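Local coordinates for histidine triad (HIT) protein (PDB 3OHE) that belongs to the histidine triad (HIT) family, binds calcium and is probably a hydrolase, at residues E18-V24 against I36-V41; F73-N79 against H93-Q99. All coordinates share one frame. Where two conformers were deposited one is given. Residue numbers count along the deposited sequence, not the author numbering.

Both contacts are antiparallel hairpin pairings in a single five-stranded sheet, and they follow one another along the chain without nesting or crossing. Contact 1 comes first: the 18-24 segment, at the turn out of strand 13-18, pairs with 36-41 and closes the hairpin of strands 22-27 and 34-39. Helix 52-72 then runs on to Phe73, where contact 2 opens; it closes when 93-99 returns beside 73-79, joining strands 77-82 and 92-97. Strands 34-39 and 92-97 are neighbours, so the two hairpins meet there: Leu37 CD1 packs 3.7 Å from His94 CE1, and Ile36 CG1 lies 3.9 Å from His93 ND1. The contact centres are about 20 Å apart, on opposite sides of the chain's centre.

Contact 1 of 2, residues E18-V24 against I36-V41; sequences ESRLCDV and ILVPRV
Strands 22-24 and 36-39 run antiparallel, their axes 4.3 Å apart at 154°. Asp23 and Val38 form the hydrogen-bonded pair (Asp23 N to Val38 O and Val38 N to Asp23 O, both 2.9 Å), flanked by the non-hydrogen-bonded pairs Cys22-Pro39 (CA-CA 4.1 Å) and Val24-Leu37 (5.0 Å). Beyond the strand, Arg40 N donates to Leu21 O (2.9 Å), and Arg40 centres an inverse gamma turn (phi/psi -84/64). Its side chain (chi1 to chi3 m, t, m) folds back over the 18-22 turn: Arg40 NH2 donates to Ser19 O (2.9 Å), while Arg40 NH1 forms a salt bridge with Asp23 OD1 (3.0 Å; Asp23 chi1 m). Ser19 OG, also bonded to Glu61, accepts from Cys22 N (2.9 Å), an ST motif. On the opposite face from Asp23 and Val38, Cys22 SG packs on Leu37 CB and Pro39 CG (both 4.0 Å), and Val24 CG2 meets Leu37 CD2 (3.8 Å). This is a beta hairpin of the HIT-fold sheet, with helix 52-72 against the Cys22 face.

Contact 2 of 2, residues F73-N79 against H93-Q99; sequences FGGDKMN and HHIVRYQ
Strand 77-79 runs antiparallel to 93-97 (axes 4.8 Å apart, 152°). Backbone bonds set the register: Asn79 N to Ile95 O (2.9 Å), Ile95 N to Asn79 O (2.8 Å) and Arg97 N to Lys77 O (2.9 Å), with Met78-Val96 the non-hydrogen-bonded pair between. At the strand's start Arg97 O accepts from Asp76 N (2.9 Å) and Lys77 N (3.3 Å), a classic beta bulge; Asp76 is near-helical (-91/-35), Lys77 extended (-158/143). Side-chain hydrogen bonds extend the pairing: Tyr98 OH to Phe73 O (2.7 Å), Gln99 N to Asp76 OD2 (2.8 Å) and Arg97 NH1 to Asn79 OD1 (2.9 Å), with Arg97 (chi1 to chi3 all m) also salt-bridged to Asp101. A water bridges Gln99 NE2 (2.8 Å) and, weakly, Asp76 OD1 (2.7 Å). Apolar contacts gather on Val96: selenomethionine Met78 (m, m, m) brings SE to 3.6 Å from Val96 CG2, and Gly75 CA sits 3.5 Å from Val96 CG1, where a beta carbon would clash. His93, hydrogen-bonded to Trp34, probably belongs with His91 to the family's histidine motif. Helix 52-72, ended by Gly74 (positive phi) in a Schellman motif, covers the Met78, Val96 and His94 face; helix 119-135 meets Phe73. Along the outer edge of strand 77-82, Met78 N and Lys77 bind Glu46 of the second subunit, Lys77 also its Leu83, and Asn79 its Asn85; on its other side strand 92-97 pairs with 34-39.

Contact 1 of 2, residues E18-V24 against I36-V41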
ATOM      1  N   GLU A  18       9.948  14.923  11.137  1.00  7.86           N
ATOM      2  CA  GLU A  18      10.034  13.649  11.848  1.00  8.26           C
ATOM      3  C   GLU A  18       8.741  13.409  12.606  1.00  7.49           C
ATOM      4  O   GLU A  18       8.309  14.267  13.392  1.00 10.00           O
ATOM      5  CB  GLU A  18      11.161  13.696  12.899  1.00 10.00           C
ATOM      6  CG  GLU A  18      12.517  13.979  12.318  1.00 10.64           C
ATOM      7  CD  GLU A  18      13.622  14.204  13.343  1.00  9.94           C
ATOM      8  OE1 GLU A  18      13.315  14.497  14.515  1.00 11.89           O
ATOM      9  OE2 GLU A  18      14.791  14.098  12.914  1.00 10.78           O
ATOM     10  N   SER A  19       8.166  12.237  12.426  1.00  7.82           N
ATOM     11  CA  SER A  19       7.111  11.780  13.322  1.00  7.97           C
ATOM     12  C   SER A  19       7.768  11.033  14.494  1.00  7.72           C
ATOM     13  O   SER A  19       8.998  10.873  14.539  1.00  8.71           O
ATOM     14  CB  SER A  19       6.164  10.874  12.586  1.00  7.74           C
ATOM     15  OG  SER A  19       6.823   9.711  12.136  1.00  7.53           O
ATOM     16  N   ARG A  20       6.958  10.510  15.403  1.00  8.04           N
ATOM     17  CA  ARG A  20       7.489   9.754  16.524  1.00  7.16           C
ATOM     18  C   ARG A  20       8.315   8.573  16.034  1.00  7.27           C
ATOM     19  O   ARG A  20       9.430   8.341  16.527  1.00  8.67           O
ATOM     20  CB  ARG A  20       6.369   9.299  17.451  1.00  7.10           C
ATOM     21  CG  ARG A  20       6.869   8.845  18.826  1.00  9.42           C
ATOM     22  CD  ARG A  20       5.758   8.537  19.804  1.00 10.48           C
ATOM     23  NE  ARG A  20       4.967   9.752  20.035  1.00 12.13           N
ATOM     24  CZ  ARG A  20       3.897   9.800  20.814  1.00 12.95           C
ATOM     25  NH1 ARG A  20       3.467   8.704  21.420  1.00 14.30           N
ATOM     26  NH2 ARG A  20       3.223  10.942  20.936  1.00 17.32           N
ATOM     27  N   LEU A  21       7.822   7.856  15.019  1.00  6.87           N
ATOM     28  CA  LEU A  21       8.512   6.671  14.522  1.00  6.89           C
ATOM     29  C   LEU A  21       9.334   6.870  13.238  1.00  6.70           C
ATOM     30  O   LEU A  21      10.264   6.089  13.009  1.00  7.16           O
ATOM     31  CB  LEU A  21       7.447   5.573  14.287  1.00  7.14           C
ATOM     32  CG  LEU A  21       7.921   4.216  13.736  1.00  8.08           C
ATOM     33  CD1 LEU A  21       8.853   3.543  14.738  1.00 10.51           C
ATOM     34  CD2 LEU A  21       6.709   3.344  13.416  1.00 10.58           C
ATOM     35  N   CYS A  22       8.975   7.851  12.414  1.00  6.72           N
ATOM     36  CA  CYS A  22       9.424   7.884  11.025  1.00  6.49           C
ATOM     37  C   CYS A  22      10.098   9.169  10.604  1.00  6.85           C
ATOM     38  O   CYS A  22       9.751  10.280  11.051  1.00  8.18           O
ATOM     39  CB  CYS A  22       8.246   7.700  10.055  1.00  6.72           C
ATOM     40  SG  CYS A  22       7.316   6.161  10.265  1.00  7.67           S
ATOM     41  N   ASP A  23      11.026   9.045   9.656  1.00  6.96           N
ATOM     42  CA  ASP A  23      11.385  10.202   8.850  1.00  6.33           C
ATOM     43  C   ASP A  23      10.281  10.458   7.842  1.00  6.92           C
ATOM     44  O   ASP A  23       9.759   9.534   7.206  1.00  7.54           O
ATOM     45  CB  ASP A  23      12.728   9.964   8.135  1.00  7.62           C
ATOM     46  CG  ASP A  23      13.938  10.093   9.063  1.00  9.34           C
ATOM     47  OD1 ASP A  23      13.816  10.535  10.237  1.00 10.57           O
ATOM     48  OD2 ASP A  23      15.078   9.766   8.597  1.00 12.88           O
ATOM     49  N   VAL A  24       9.939  11.738   7.678  1.00  6.73           N
ATOM     50  CA  VAL A  24       8.865  12.155   6.792  1.00  6.42           C
ATOM     51  C   VAL A  24       9.507  12.859   5.624  1.00  6.15           C
ATOM     52  O   VAL A  24      10.126  13.932   5.809  1.00  7.38           O
ATOM     53  CB  VAL A  24       7.830  13.051   7.502  1.00  6.79           C
ATOM     54  CG1 VAL A  24       6.623  13.309   6.564  1.00  9.28           C
ATOM     55  CG2 VAL A  24       7.377  12.428   8.804  1.00  7.61           C
ATOM     56  N   ILE A  36       6.589  10.192   1.906  0.70  5.89           N
ATOM     57  CA  ILE A  36       7.046   8.873   2.270  0.70  5.52           C
ATOM     58  C   ILE A  36       7.303   8.866   3.770  0.70  5.65           C
ATOM     59  O   ILE A  36       7.940   9.780   4.291  0.70  6.42           O
ATOM     60  CB  ILE A  36       8.310   8.529   1.466  0.70  5.53           C
ATOM     61  CG1 ILE A  36       7.999   8.582  -0.047  0.70  6.83           C
ATOM     62  CG2 ILE A  36       8.850   7.157   1.857  0.70  6.43           C
ATOM     63  CD1 ILE A  36       9.188   8.351  -0.917  0.70  9.04           C
ATOM     64  N   LEU A  37       6.793   7.837   4.459  1.00  6.36           N
ATOM     65  CA  LEU A  37       7.152   7.571   5.856  1.00  5.59           C
ATOM     66  C   LEU A  37       8.169   6.458   5.910  1.00  6.36           C
ATOM     67  O   LEU A  37       7.930   5.380   5.350  1.00  6.95           O
ATOM     68  CB  LEU A  37       5.927   7.161   6.682  1.00  6.45           C
ATOM     69  CG  LEU A  37       4.856   8.210   6.896  1.00  7.27           C
ATOM     70  CD1 LEU A  37       3.705   7.605   7.721  1.00  8.00           C
ATOM     71  CD2 LEU A  37       5.441   9.433   7.583  1.00  8.24           C
ATOM     72  N   VAL A  38       9.307   6.720   6.549  1.00  5.77           N
ATOM     73  CA  VAL A  38      10.374   5.723   6.691  1.00  5.66           C
ATOM     74  C   VAL A  38      10.560   5.447   8.190  1.00  5.70           C
ATOM     75  O   VAL A  38      11.154   6.254   8.912  1.00  6.59           O
ATOM     76  CB  VAL A  38      11.697   6.166   6.101  1.00  6.23           C
ATOM     77  CG1 VAL A  38      12.674   4.971   6.077  1.00  8.40           C
ATOM     78  CG2 VAL A  38      11.517   6.753   4.678  1.00  7.91           C
ATOM     79  N   PRO A  39      10.071   4.283   8.686  1.00  5.90           N
ATOM     80  CA  PRO A  39      10.264   3.980  10.099  1.00  6.02           C
ATOM     81  C   PRO A  39      11.762   3.874  10.421  1.00  6.77           C
ATOM     82  O   PRO A  39      12.508   3.223   9.690  1.00  6.92           O
ATOM     83  CB  PRO A  39       9.577   2.611  10.270  1.00  7.32           C
ATOM     84  CG  PRO A  39       8.665   2.512   9.155  1.00 11.15           C
ATOM     85  CD  PRO A  39       9.235   3.282   8.011  1.00  6.47           C
ATOM     86  N   ARG A  40      12.167   4.532  11.505  1.00  6.68           N
ATOM     87  CA  ARG A  40      13.589   4.588  11.883  1.00  6.96           C
ATOM     88  C   ARG A  40      13.964   3.332  12.682  1.00  7.86           C
ATOM     89  O   ARG A  40      14.308   3.394  13.859  1.00  8.62           O
ATOM     90  CB  ARG A  40      13.891   5.838  12.690  1.00  7.35           C
ATOM     91  CG  ARG A  40      13.787   7.132  11.891  1.00  8.39           C
ATOM     92  CD  ARG A  40      14.306   8.313  12.714  1.00  9.12           C
ATOM     93  NE  ARG A  40      13.406   8.525  13.827  1.00  9.48           N
ATOM     94  CZ  ARG A  40      12.288   9.249  13.727  1.00 10.10           C
ATOM     95  NH1 ARG A  40      12.072  10.002  12.656  1.00 13.10           N
ATOM     96  NH2 ARG A  40      11.416   9.301  14.698  1.00 13.23           N
ATOM     97  N   VAL A  41      13.882   2.199  12.018  1.00  7.42           N
ATOM     98  CA  VAL A  41      14.152   0.882  12.609  1.00  7.66           C
ATOM     99  C   VAL A  41      15.058   0.173  11.608  1.00  7.68           C
ATOM    100  O   VAL A  41      14.696   0.027  10.447  1.00  8.92           O
ATOM    101  CB  VAL A  41      12.866   0.083  12.846  1.00  9.55           C
ATOM    102  CG1 VAL A  41      13.197  -1.294  13.450  1.00  9.78           C
ATOM    103  CG2 VAL A  41      11.882   0.845  13.746  1.00  9.30           C
TER

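Contact 2 of 2, residues F73-N79 against H93-Q99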
ATOM      1  N   PHE A  73      -4.510  19.076   0.460  1.00  7.41           N
ATOM      2  CA  PHE A  73      -4.260  19.162  -0.971  1.00  8.09           C
ATOM      3  C   PHE A  73      -5.564  19.002  -1.788  1.00  8.32           C
ATOM      4  O   PHE A  73      -5.518  18.925  -2.998  1.00  9.09           O
ATOM      5  CB  PHE A  73      -3.221  18.088  -1.380  1.00  8.34           C
ATOM      6  CG  PHE A  73      -1.854  18.319  -0.806  1.00  8.94           C
ATOM      7  CD1 PHE A  73      -1.079  19.354  -1.279  1.00 12.21           C
ATOM      8  CD2 PHE A  73      -1.359  17.538   0.211  1.00  8.85           C
ATOM      9  CE1 PHE A  73       0.180  19.597  -0.755  1.00 13.51           C
ATOM     10  CE2 PHE A  73      -0.117  17.788   0.745  1.00  9.14           C
ATOM     11  CZ  PHE A  73       0.648  18.787   0.278  1.00 12.92           C
ATOM     12  N   GLY A  74      -6.717  18.950  -1.129  1.00  8.76           N
ATOM     13  CA  GLY A  74      -8.017  18.812  -1.795  1.00  8.50           C
ATOM     14  C   GLY A  74      -8.073  17.660  -2.771  1.00  8.16           C
ATOM     15  O   GLY A  74      -8.502  17.816  -3.918  1.00  8.72           O
ATOM     16  N   GLY A  75      -7.633  16.496  -2.310  1.00  7.24           N
ATOM     17  CA  GLY A  75      -7.493  15.350  -3.199  1.00  7.79           C
ATOM     18  C   GLY A  75      -8.782  14.636  -3.520  1.00  7.71           C
ATOM     19  O   GLY A  75      -9.796  14.775  -2.817  1.00  8.79           O
ATOM     20  N   ASP A  76      -8.753  13.853  -4.596  1.00  7.48           N
ATOM     21  CA  ASP A  76      -9.862  12.987  -4.931  1.00  7.60           C
ATOM     22  C   ASP A  76      -9.755  11.578  -4.340  1.00  7.42           C
ATOM     23  O   ASP A  76     -10.776  10.974  -3.983  1.00  9.09           O
ATOM     24  CB  ASP A  76     -10.068  12.876  -6.442  1.00  8.22           C
ATOM     25  CG  ASP A  76     -10.504  14.184  -7.085  1.00  9.28           C
ATOM     26  OD1 ASP A  76     -11.195  14.988  -6.412  1.00  9.69           O
ATOM     27  OD2 ASP A  76     -10.132  14.442  -8.260  1.00 11.49           O
ATOM     28  N   LYS A  77      -8.547  11.023  -4.244  1.00  6.83           N
ATOM     29  CA  LYS A  77      -8.319   9.661  -3.787  1.00  7.16           C
ATOM     30  C   LYS A  77      -6.880   9.575  -3.283  1.00  6.67           C
ATOM     31  O   LYS A  77      -6.008  10.167  -3.854  1.00  7.52           O
ATOM     32  CB  LYS A  77      -8.528   8.678  -4.934  1.00  8.25           C
ATOM     33  CG  LYS A  77      -8.522   7.216  -4.549  1.00  7.70           C
ATOM     34  CD  LYS A  77      -9.719   6.816  -3.669  1.00  9.05           C
ATOM     35  CE  LYS A  77      -9.617   5.371  -3.088  1.00 10.92           C
ATOM     36  NZ  LYS A  77      -8.346   5.180  -2.294  1.00 12.92           N
HETATM   37  N   MSE A  78      -6.679   8.808  -2.207  0.70  6.35           N
HETATM   38  CA  MSE A  78      -5.323   8.471  -1.791  0.70  7.30           C
HETATM   39  C   MSE A  78      -4.840   7.193  -2.394  0.70  6.78           C
HETATM   40  O   MSE A  78      -5.618   6.272  -2.643  0.70  8.06           O
HETATM   41  CB  MSE A  78      -5.222   8.324  -0.264  0.70  9.44           C
HETATM   42  CG  MSE A  78      -5.424   9.612   0.471  0.70  8.52           C
HETATM   43 SE   MSE A  78      -4.118  11.014   0.064  0.52 11.13          SE
HETATM   44  CE  MSE A  78      -2.445  10.284   0.569  0.70 11.84           C
ATOM     45  N   ASN A  79      -3.534   7.139  -2.618  1.00  6.96           N
ATOM     46  CA  ASN A  79      -2.857   5.870  -2.947  1.00  6.96           C
ATOM     47  C   ASN A  79      -1.752   5.666  -1.893  1.00  7.35           C
ATOM     48  O   ASN A  79      -0.919   6.558  -1.691  1.00  9.17           O
ATOM     49  CB  ASN A  79      -2.242   5.901  -4.329  1.00  7.38           C
ATOM     50  CG  ASN A  79      -3.231   5.898  -5.502  1.00  7.87           C
ATOM     51  OD1 ASN A  79      -2.736   5.948  -6.645  1.00  8.52           O
ATOM     52  ND2 ASN A  79      -4.535   5.813  -5.279  1.00  8.05           N
ATOM     53  N   HIS A  93       4.626   4.883   0.833  1.00  6.14           N
ATOM     54  CA  HIS A  93       4.205   5.960  -0.081  1.00  6.47           C
ATOM     55  C   HIS A  93       2.803   6.423   0.216  1.00  6.23           C
ATOM     56  O   HIS A  93       1.921   5.602   0.410  1.00  6.84           O
ATOM     57  CB  HIS A  93       4.215   5.450  -1.528  1.00  6.86           C
ATOM     58  CG  HIS A  93       5.539   4.985  -2.016  1.00  6.89           C
ATOM     59  ND1 HIS A  93       6.509   5.861  -2.431  1.00  9.56           N
ATOM     60  CD2 HIS A  93       6.012   3.738  -2.213  1.00  7.77           C
ATOM     61  CE1 HIS A  93       7.549   5.159  -2.837  1.00  9.83           C
ATOM     62  NE2 HIS A  93       7.276   3.872  -2.713  1.00  8.79           N
ATOM     63  N   HIS A  94       2.605   7.746   0.211  1.00  5.55           N
ATOM     64  CA  HIS A  94       1.291   8.383   0.355  1.00  6.43           C
ATOM     65  C   HIS A  94       1.158   9.422  -0.758  1.00  5.75           C
ATOM     66  O   HIS A  94       1.867  10.430  -0.738  1.00  7.42           O
ATOM     67  CB  HIS A  94       1.152   9.069   1.721  1.00  6.57           C
ATOM     68  CG  HIS A  94       1.376   8.168   2.883  1.00  6.24           C
ATOM     69  ND1 HIS A  94       2.622   7.734   3.262  1.00  6.97           N
ATOM     70  CD2 HIS A  94       0.503   7.588   3.725  1.00  7.66           C
ATOM     71  CE1 HIS A  94       2.488   6.918   4.297  1.00  8.24           C
ATOM     72  NE2 HIS A  94       1.214   6.815   4.606  1.00  8.02           N
ATOM     73  N   ILE A  95       0.301   9.120  -1.729  1.00  6.07           N
ATOM     74  CA  ILE A  95       0.217   9.942  -2.951  1.00  5.67           C
ATOM     75  C   ILE A  95      -1.218  10.440  -3.111  1.00  5.86           C
ATOM     76  O   ILE A  95      -2.157   9.640  -3.132  1.00  7.09           O
ATOM     77  CB  ILE A  95       0.642   9.155  -4.188  1.00  7.28           C
ATOM     78  CG1 ILE A  95       1.998   8.449  -3.957  1.00  8.83           C
ATOM     79  CG2 ILE A  95       0.710  10.096  -5.408  1.00  8.45           C
ATOM     80  CD1 ILE A  95       2.387   7.460  -5.024  1.00 13.38           C
ATOM     81  N   VAL A  96      -1.390  11.755  -3.145  1.00  5.31           N
ATOM     82  CA  VAL A  96      -2.696  12.350  -3.436  1.00  5.93           C
ATOM     83  C   VAL A  96      -2.960  12.300  -4.928  1.00  5.88           C
ATOM     84  O   VAL A  96      -2.126  12.724  -5.722  1.00  7.64           O
ATOM     85  CB  VAL A  96      -2.777  13.810  -2.918  1.00  6.93           C
ATOM     86  CG1 VAL A  96      -4.142  14.413  -3.282  1.00  8.72           C
ATOM     87  CG2 VAL A  96      -2.529  13.887  -1.445  1.00  8.92           C
ATOM     88  N   ARG A  97      -4.123  11.760  -5.288  1.00  6.10           N
ATOM     89  CA  ARG A  97      -4.516  11.650  -6.691  1.00  6.03           C
ATOM     90  C   ARG A  97      -5.721  12.534  -6.999  1.00  6.90           C
ATOM     91  O   ARG A  97      -6.555  12.803  -6.113  1.00  7.00           O
ATOM     92  CB  ARG A  97      -4.886  10.191  -7.036  1.00  6.90           C
ATOM     93  CG  ARG A  97      -3.807   9.191  -6.736  1.00  7.33           C
ATOM     94  CD  ARG A  97      -2.512   9.446  -7.483  1.00  7.01           C
ATOM     95  NE  ARG A  97      -2.722   9.506  -8.931  1.00  7.01           N
ATOM     96  CZ  ARG A  97      -2.731   8.457  -9.734  1.00  8.91           C
ATOM     97  NH1 ARG A  97      -2.543   7.248  -9.275  1.00  9.44           N
ATOM     98  NH2 ARG A  97      -2.956   8.625 -11.032  1.00 10.16           N
ATOM     99  N   TYR A  98      -5.801  12.943  -8.264  1.00  7.02           N
ATOM    100  CA  TYR A  98      -6.887  13.759  -8.762  1.00  7.60           C
ATOM    101  C   TYR A  98      -7.374  13.137 -10.061  1.00  7.57           C
ATOM    102  O   TYR A  98      -6.571  12.687 -10.858  1.00  8.13           O
ATOM    103  CB  TYR A  98      -6.442  15.194  -9.046  1.00  7.60           C
ATOM    104  CG  TYR A  98      -5.767  15.890  -7.889  1.00  8.10           C
ATOM    105  CD1 TYR A  98      -6.495  16.614  -6.974  1.00  8.68           C
ATOM    106  CD2 TYR A  98      -4.403  15.853  -7.742  1.00 10.05           C
ATOM    107  CE1 TYR A  98      -5.857  17.257  -5.915  1.00  7.95           C
ATOM    108  CE2 TYR A  98      -3.771  16.477  -6.729  1.00 11.45           C
ATOM    109  CZ  TYR A  98      -4.492  17.213  -5.819  1.00  8.45           C
ATOM    110  OH  TYR A  98      -3.823  17.844  -4.794  1.00 10.30           O
ATOM    111  N   GLN A  99      -8.674  13.239 -10.325  0.50  8.29           N
ATOM    112  CA  GLN A  99      -9.203  12.813 -11.629  0.50  9.05           C
ATOM    113  C   GLN A  99      -8.525  13.585 -12.775  0.50  9.34           C
ATOM    114  O   GLN A  99      -8.443  13.077 -13.902  0.50 10.35           O
ATOM    115  CB  GLN A  99     -10.714  13.001 -11.658  0.50  9.51           C
ATOM    116  CG  GLN A  99     -11.502  12.230 -10.610  0.50  9.68           C
ATOM    117  CD  GLN A  99     -12.997  12.452 -10.822  0.50 12.16           C
ATOM    118  OE1 GLN A  99     -13.545  12.126 -11.880  0.50 14.43           O
ATOM    119  NE2 GLN A  99     -13.648  13.062  -9.842  0.50 14.25           N
TER
HETATM  120  O   HOH W   1     -13.557  13.990  -7.221  1.00 19.27           O